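Local coordinates for protein PatF (Prochloron didemni, PDB 4BG2) that is probably a prenyltransferase-like protein of patellamide (cyanobactin) biosynthesis, of uncertain catalytic activity, at residues T166-F178 with D183-P195. Residues are numbered along the deposited sequence; the frame is centred on the assembly and turned at random.
Sequences TRVLLRDTMVIGF and DGRSRVDLGPCAP
The beta hairpin of strands 173-181 and 186-194 opens its pairing with a beta bulge at Thr173, Met174 and Val175 against Gly191 and Pro192. The evidence is a one-residue shift in register between Thr173–Pro192 and Val175–Gly191, with Gly191 O accepting from two successive amides, Met174 N at 3.0 Å and Val175 N at 3.3 Å, both from the same face of its carbonyl plane. Gly177 and Asp189 then exchange two N-H...O bonds, a hydrogen-bonded antiparallel pair. Before the bulge, Asp172 O takes Cys193 N from above its carbonyl plane, while the Asp172 carboxylate is held by the amides of Gly205 and Leu208. These strands are neighbours in a closed ten-stranded antiparallel barrel ringed by helices, consistent with the prenyltransferase barrel.

Helix 163-172 rests on the Pro192 ring: Leu169 CD2 lies 3.7 Å from Pro192 CD, and Val168 CG1, set anti to the backbone N (chi1 173°), touches Pro192 CB at 3.9 Å. The Thr173 hydroxyl, beside its own backbone N (chi1 -71°), turns back so that Thr173 OG1 gives a 2.6 Å bond to Leu169 O, in the carbonyl plane and on a lone pair. With an alanine in place of Thr173 the donor and CG2 both go, which is likely to leave Leu169 O without this bond and a gap beside Leu190 CD2 and Gly191 N.

Phe178 and Val188 lie side by side on the face with Ile176 and Leu190, which pack on helix 147-157. Asp189 points to the opposite face, where Arg187 grips it side-on with NE and NH2, Arg187 NH2 lying 2.8 Å from Asp189 OD2; Arg187 NH1 also bridges to Glu179, and Asp189 OD2 to Arg238.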
ATOM      1  N   THR A 166      17.988  11.181  -5.123  1.00 35.80           N
ATOM      2  CA  THR A 166      17.138  12.344  -4.924  1.00 37.18           C
ATOM      3  C   THR A 166      16.344  12.665  -6.176  1.00 38.23           C
ATOM      4  O   THR A 166      15.140  12.917  -6.105  1.00 37.19           O
ATOM      5  CB  THR A 166      17.955  13.571  -4.485  1.00 38.57           C
ATOM      6  OG1 THR A 166      18.607  13.269  -3.252  1.00 39.20           O
ATOM      7  CG2 THR A 166      17.062  14.808  -4.285  1.00 38.79           C
ATOM      8  N   ARG A 167      17.011  12.621  -7.327  1.00 40.55           N
ATOM      9  CA  ARG A 167      16.344  12.861  -8.612  1.00 42.97           C
ATOM     10  C   ARG A 167      15.298  11.796  -8.928  1.00 37.90           C
ATOM     11  O   ARG A 167      14.227  12.118  -9.418  1.00 35.78           O
ATOM     12  CB  ARG A 167      17.370  12.959  -9.760  1.00 48.16           C
ATOM     13  CG  ARG A 167      18.327  14.142  -9.615  1.00 56.82           C
ATOM     14  CD  ARG A 167      17.614  15.495  -9.703  1.00 62.72           C
ATOM     15  NE  ARG A 167      17.042  15.708 -11.037  1.00 67.78           N
ATOM     16  CZ  ARG A 167      16.028  16.526 -11.320  1.00 72.41           C
ATOM     17  NH1 ARG A 167      15.431  17.236 -10.359  1.00 76.19           N
ATOM     18  NH2 ARG A 167      15.598  16.623 -12.576  1.00 71.64           N
ATOM     19  N   VAL A 168      15.610  10.534  -8.659  1.00 35.86           N
ATOM     20  CA  VAL A 168      14.614   9.476  -8.814  1.00 34.45           C
ATOM     21  C   VAL A 168      13.381   9.790  -7.968  1.00 33.31           C
ATOM     22  O   VAL A 168      12.246   9.675  -8.438  1.00 32.32           O
ATOM     23  CB  VAL A 168      15.168   8.087  -8.431  1.00 34.17           C
ATOM     24  CG1 VAL A 168      14.065   7.056  -8.451  1.00 33.27           C
ATOM     25  CG2 VAL A 168      16.314   7.663  -9.373  1.00 36.46           C
ATOM     26  N   LEU A 169      13.601  10.167  -6.716  1.00 33.27           N
ATOM     27  CA  LEU A 169      12.481  10.468  -5.806  1.00 33.17           C
ATOM     28  C   LEU A 169      11.726  11.727  -6.243  1.00 34.10           C
ATOM     29  O   LEU A 169      10.502  11.763  -6.211  1.00 32.78           O
ATOM     30  CB  LEU A 169      12.986  10.627  -4.364  1.00 32.66           C
ATOM     31  CG  LEU A 169      13.682   9.401  -3.802  1.00 33.13           C
ATOM     32  CD1 LEU A 169      14.179   9.629  -2.392  1.00 34.76           C
ATOM     33  CD2 LEU A 169      12.769   8.182  -3.852  1.00 32.33           C
ATOM     34  N   LEU A 170      12.453  12.764  -6.647  1.00 37.91           N
ATOM     35  CA  LEU A 170      11.805  14.026  -7.029  1.00 40.68           C
ATOM     36  C   LEU A 170      11.001  13.887  -8.331  1.00 42.56           C
ATOM     37  O   LEU A 170       9.967  14.535  -8.486  1.00 45.63           O
ATOM     38  CB  LEU A 170      12.837  15.149  -7.177  1.00 43.82           C
ATOM     39  CG  LEU A 170      13.401  15.807  -5.912  1.00 44.93           C
ATOM     40  CD1 LEU A 170      14.445  16.854  -6.283  1.00 47.36           C
ATOM     41  CD2 LEU A 170      12.287  16.435  -5.085  1.00 45.73           C
ATOM     42  N   ARG A 171      11.466  13.039  -9.254  1.00 42.39           N
ATOM     43  CA  ARG A 171      10.874  12.940 -10.588  1.00 43.81           C
ATOM     44  C   ARG A 171       9.886  11.777 -10.775  1.00 40.74           C
ATOM     45  O   ARG A 171       8.890  11.948 -11.460  1.00 42.25           O
ATOM     46  CB  ARG A 171      11.963  12.819 -11.656  1.00 49.13           C
ATOM     47  CG  ARG A 171      12.920  14.007 -11.776  1.00 54.68           C
ATOM     48  CD  ARG A 171      12.229  15.329 -12.080  1.00 60.90           C
ATOM     49  NE  ARG A 171      11.244  15.221 -13.165  1.00 67.53           N
ATOM     50  CZ  ARG A 171      10.403  16.195 -13.529  1.00 71.31           C
ATOM     51  NH1 ARG A 171      10.415  17.373 -12.915  1.00 73.18           N
ATOM     52  NH2 ARG A 171       9.542  15.992 -14.517  1.00 72.50           N
ATOM     53  N   ASP A 172      10.139  10.609 -10.176  1.00 37.10           N
ATOM     54  CA  ASP A 172       9.321   9.409 -10.450  1.00 34.33           C
ATOM     55  C   ASP A 172       8.381   8.953  -9.318  1.00 32.47           C
ATOM     56  O   ASP A 172       7.688   7.938  -9.462  1.00 30.23           O
ATOM     57  CB  ASP A 172      10.233   8.253 -10.865  1.00 34.07           C
ATOM     58  CG  ASP A 172      10.878   8.476 -12.248  1.00 37.36           C
ATOM     59  OD1 ASP A 172      10.483   9.425 -12.983  1.00 38.52           O
ATOM     60  OD2 ASP A 172      11.780   7.689 -12.601  1.00 37.20           O
ATOM     61  N   THR A 173       8.341   9.699  -8.210  1.00 32.98           N
ATOM     62  CA  THR A 173       7.445   9.363  -7.089  1.00 30.38           C
ATOM     63  C   THR A 173       6.020   9.426  -7.591  1.00 29.44           C
ATOM     64  O   THR A 173       5.553  10.455  -8.061  1.00 29.18           O
ATOM     65  CB  THR A 173       7.674  10.280  -5.864  1.00 31.22           C
ATOM     66  OG1 THR A 173       8.925   9.947  -5.279  1.00 30.83           O
ATOM     67  CG2 THR A 173       6.600  10.103  -4.793  1.00 31.26           C
HETATM   68  N   MSE A 174       5.337   8.294  -7.512  1.00 29.24           N
HETATM   69  CA  MSE A 174       3.942   8.205  -7.931  1.00 32.07           C
HETATM   70  C   MSE A 174       3.017   7.881  -6.771  1.00 28.19           C
HETATM   71  O   MSE A 174       1.826   8.051  -6.882  1.00 27.39           O
HETATM   72  CB  MSE A 174       3.831   7.109  -8.983  1.00 33.70           C
HETATM   73  CG  MSE A 174       2.892   7.468 -10.121  1.00 42.74           C
HETATM   74 SE   MSE A 174       3.002   5.955 -11.416  1.00 50.24          SE
HETATM   75  CE  MSE A 174       1.873   4.716 -10.376  1.00 46.91           C
ATOM     76  N   VAL A 175       3.568   7.390  -5.673  1.00 27.95           N
ATOM     77  CA  VAL A 175       2.799   7.117  -4.472  1.00 27.04           C
ATOM     78  C   VAL A 175       3.590   7.653  -3.274  1.00 25.81           C
ATOM     79  O   VAL A 175       4.808   7.506  -3.201  1.00 25.15           O
ATOM     80  CB  VAL A 175       2.564   5.592  -4.239  1.00 27.85           C
ATOM     81  CG1 VAL A 175       1.510   5.380  -3.173  1.00 27.55           C
ATOM     82  CG2 VAL A 175       2.155   4.864  -5.501  1.00 30.12           C
ATOM     83  N   ILE A 176       2.879   8.223  -2.312  1.00 25.75           N
ATOM     84  CA  ILE A 176       3.456   8.602  -1.029  1.00 25.56           C
ATOM     85  C   ILE A 176       2.673   7.918   0.090  1.00 25.40           C
ATOM     86  O   ILE A 176       1.452   8.017   0.159  1.00 26.43           O
ATOM     87  CB  ILE A 176       3.433  10.125  -0.837  1.00 28.07           C
ATOM     88  CG1 ILE A 176       4.231  10.802  -1.951  1.00 29.44           C
ATOM     89  CG2 ILE A 176       3.992  10.489   0.533  1.00 27.76           C
ATOM     90  CD1 ILE A 176       3.914  12.280  -2.107  1.00 33.30           C
ATOM     91  N   GLY A 177       3.393   7.191   0.945  1.00 25.08           N
ATOM     92  CA  GLY A 177       2.823   6.461   2.072  1.00 24.35           C
ATOM     93  C   GLY A 177       3.059   7.185   3.388  1.00 24.21           C
ATOM     94  O   GLY A 177       4.125   7.751   3.609  1.00 24.22           O
ATOM     95  N   PHE A 178       2.038   7.189   4.238  1.00 22.83           N
ATOM     96  CA  PHE A 178       2.159   7.701   5.596  1.00 23.66           C
ATOM     97  C   PHE A 178       1.684   6.593   6.501  1.00 23.51           C
ATOM     98  O   PHE A 178       0.530   6.179   6.391  1.00 23.90           O
ATOM     99  CB  PHE A 178       1.252   8.920   5.776  1.00 23.75           C
ATOM    100  CG  PHE A 178       1.648  10.085   4.934  1.00 25.05           C
ATOM    101  CD1 PHE A 178       1.130  10.233   3.649  1.00 25.35           C
ATOM    102  CD2 PHE A 178       2.528  11.051   5.413  1.00 26.11           C
ATOM    103  CE1 PHE A 178       1.467  11.321   2.884  1.00 25.63           C
ATOM    104  CE2 PHE A 178       2.862  12.149   4.650  1.00 26.38           C
ATOM    105  CZ  PHE A 178       2.339  12.282   3.377  1.00 27.43           C
ATOM    106  N   ASP A 183       1.736   3.548  18.785  1.00 32.27           N
ATOM    107  CA  ASP A 183       2.634   3.998  19.846  1.00 32.83           C
ATOM    108  C   ASP A 183       3.220   5.387  19.605  1.00 33.15           C
ATOM    109  O   ASP A 183       4.102   5.823  20.347  1.00 36.80           O
ATOM    110  CB  ASP A 183       3.786   3.007  20.016  1.00 34.06           C
ATOM    111  CG  ASP A 183       4.657   2.903  18.797  1.00 34.14           C
ATOM    112  OD1 ASP A 183       4.340   3.514  17.735  1.00 33.05           O
ATOM    113  OD2 ASP A 183       5.672   2.168  18.876  1.00 38.78           O
ATOM    114  N   GLY A 184       2.766   6.083  18.572  1.00 31.71           N
ATOM    115  CA  GLY A 184       3.233   7.442  18.312  1.00 32.41           C
ATOM    116  C   GLY A 184       4.323   7.536  17.239  1.00 32.62           C
ATOM    117  O   GLY A 184       4.654   8.621  16.810  1.00 32.39           O
ATOM    118  N   ARG A 185       4.851   6.411  16.762  1.00 32.62           N
ATOM    119  CA  ARG A 185       5.779   6.446  15.621  1.00 32.84           C
ATOM    120  C   ARG A 185       5.041   6.681  14.316  1.00 30.41           C
ATOM    121  O   ARG A 185       3.948   6.169  14.100  1.00 29.51           O
ATOM    122  CB  ARG A 185       6.532   5.149  15.491  1.00 33.68           C
ATOM    123  CG  ARG A 185       7.657   4.982  16.480  1.00 37.54           C
ATOM    124  CD  ARG A 185       8.336   3.640  16.235  1.00 39.18           C
ATOM    125  NE  ARG A 185       7.400   2.562  16.518  1.00 39.34           N
ATOM    126  CZ  ARG A 185       7.043   1.598  15.675  1.00 39.17           C
ATOM    127  NH1 ARG A 185       7.565   1.502  14.462  1.00 37.91           N
ATOM    128  NH2 ARG A 185       6.151   0.710  16.075  1.00 38.91           N
ATOM    129  N   SER A 186       5.655   7.436  13.429  1.00 31.94           N
ATOM    130  CA  SER A 186       5.102   7.660  12.111  1.00 32.86           C
ATOM    131  C   SER A 186       6.208   7.565  11.084  1.00 32.42           C
ATOM    132  O   SER A 186       7.366   7.769  11.408  1.00 33.23           O
ATOM    133  CB  SER A 186       4.375   9.004  12.056  1.00 35.45           C
ATOM    134  OG  SER A 186       5.319  10.075  12.155  1.00 40.53           O
ATOM    135  N   ARG A 187       5.849   7.241   9.846  1.00 30.29           N
ATOM    136  CA  ARG A 187       6.799   7.113   8.771  1.00 30.91           C
ATOM    137  C   ARG A 187       6.198   7.646   7.482  1.00 29.64           C
ATOM    138  O   ARG A 187       4.991   7.598   7.272  1.00 27.58           O
ATOM    139  CB  ARG A 187       7.221   5.640   8.583  1.00 32.14           C
ATOM    140  CG  ARG A 187       8.448   5.431   7.700  1.00 35.93           C
ATOM    141  CD  ARG A 187       8.768   3.937   7.454  1.00 36.51           C
ATOM    142  NE  ARG A 187       7.773   3.375   6.567  1.00 34.06           N
ATOM    143  CZ  ARG A 187       6.772   2.581   6.940  1.00 33.61           C
ATOM    144  NH1 ARG A 187       6.649   2.151   8.190  1.00 33.72           N
ATOM    145  NH2 ARG A 187       5.890   2.197   6.034  1.00 29.88           N
ATOM    146  N   VAL A 188       7.079   8.148   6.631  1.00 27.53           N
ATOM    147  CA  VAL A 188       6.742   8.618   5.316  1.00 28.27           C
ATOM    148  C   VAL A 188       7.550   7.746   4.325  1.00 29.15           C
ATOM    149  O   VAL A 188       8.762   7.639   4.439  1.00 27.50           O
ATOM    150  CB  VAL A 188       7.103  10.115   5.139  1.00 26.64           C
ATOM    151  CG1 VAL A 188       6.733  10.616   3.764  1.00 27.85           C
ATOM    152  CG2 VAL A 188       6.412  10.970   6.191  1.00 29.06           C
ATOM    153  N   ASP A 189       6.842   7.142   3.372  1.00 28.26           N
ATOM    154  CA  ASP A 189       7.421   6.339   2.319  1.00 25.93           C
ATOM    155  C   ASP A 189       7.307   7.106   0.993  1.00 25.87           C
ATOM    156  O   ASP A 189       6.224   7.510   0.614  1.00 24.39           O
ATOM    157  CB  ASP A 189       6.659   5.007   2.199  1.00 26.16           C
ATOM    158  CG  ASP A 189       7.170   3.933   3.157  1.00 28.14           C
ATOM    159  OD1 ASP A 189       8.283   4.080   3.724  1.00 29.18           O
ATOM    160  OD2 ASP A 189       6.452   2.933   3.358  1.00 29.17           O
ATOM    161  N   LEU A 190       8.427   7.298   0.295  1.00 25.83           N
ATOM    162  CA  LEU A 190       8.424   7.838  -1.070  1.00 26.94           C
ATOM    163  C   LEU A 190       8.527   6.725  -2.087  1.00 25.52           C
ATOM    164  O   LEU A 190       9.420   5.881  -2.003  1.00 24.31           O
ATOM    165  CB  LEU A 190       9.554   8.840  -1.283  1.00 30.10           C
ATOM    166  CG  LEU A 190       9.118  10.246  -0.869  1.00 34.06           C
ATOM    167  CD1 LEU A 190       9.479  10.457   0.588  1.00 34.46           C
ATOM    168  CD2 LEU A 190       9.710  11.332  -1.758  1.00 38.33           C
ATOM    169  N   GLY A 191       7.589   6.723  -3.032  1.00 24.68           N
ATOM    170  CA  GLY A 191       7.330   5.551  -3.863  1.00 24.45           C
ATOM    171  C   GLY A 191       7.482   5.832  -5.338  1.00 24.26           C
ATOM    172  O   GLY A 191       6.491   5.964  -6.041  1.00 24.38           O
ATOM    173  N   PRO A 192       8.725   5.966  -5.806  1.00 23.75           N
ATOM    174  CA  PRO A 192       8.922   6.001  -7.235  1.00 26.31           C
ATOM    175  C   PRO A 192       8.490   4.688  -7.896  1.00 26.39           C
ATOM    176  O   PRO A 192       8.678   3.606  -7.325  1.00 25.41           O
ATOM    177  CB  PRO A 192      10.434   6.217  -7.379  1.00 27.59           C
ATOM    178  CG  PRO A 192      11.000   5.670  -6.142  1.00 26.53           C
ATOM    179  CD  PRO A 192       9.995   6.066  -5.085  1.00 25.49           C
ATOM    180  N   CYS A 193       7.894   4.803  -9.074  1.00 28.81           N
ATOM    181  CA  CYS A 193       7.419   3.657  -9.839  1.00 30.71           C
ATOM    182  C   CYS A 193       7.879   3.723 -11.291  1.00 33.19           C
ATOM    183  O   CYS A 193       8.139   4.809 -11.809  1.00 33.56           O
ATOM    184  CB  CYS A 193       5.906   3.615  -9.825  1.00 31.34           C
ATOM    185  SG  CYS A 193       5.227   3.329  -8.193  1.00 33.65           S
ATOM    186  N   ALA A 194       7.962   2.551 -11.930  1.00 34.88           N
ATOM    187  CA  ALA A 194       8.255   2.447 -13.376  1.00 35.82           C
ATOM    188  C   ALA A 194       7.345   1.414 -14.032  1.00 36.73           C
ATOM    189  O   ALA A 194       7.078   0.387 -13.439  1.00 36.39           O
ATOM    190  CB  ALA A 194       9.714   2.067 -13.588  1.00 34.76           C
ATOM    191  N   PRO A 195       6.902   1.663 -15.279  1.00 41.55           N
ATOM    192  CA  PRO A 195       5.969   0.743 -15.970  1.00 42.70           C
ATOM    193  C   PRO A 195       6.570  -0.628 -16.307  1.00 41.85           C
ATOM    194  O   PRO A 195       7.771  -0.702 -16.592  1.00 43.12           O
ATOM    195  CB  PRO A 195       5.637   1.502 -17.258  1.00 44.01           C
ATOM    196  CG  PRO A 195       6.881   2.280 -17.555  1.00 45.07           C
ATOM    197  CD  PRO A 195       7.420   2.705 -16.199  1.00 42.99           C
TER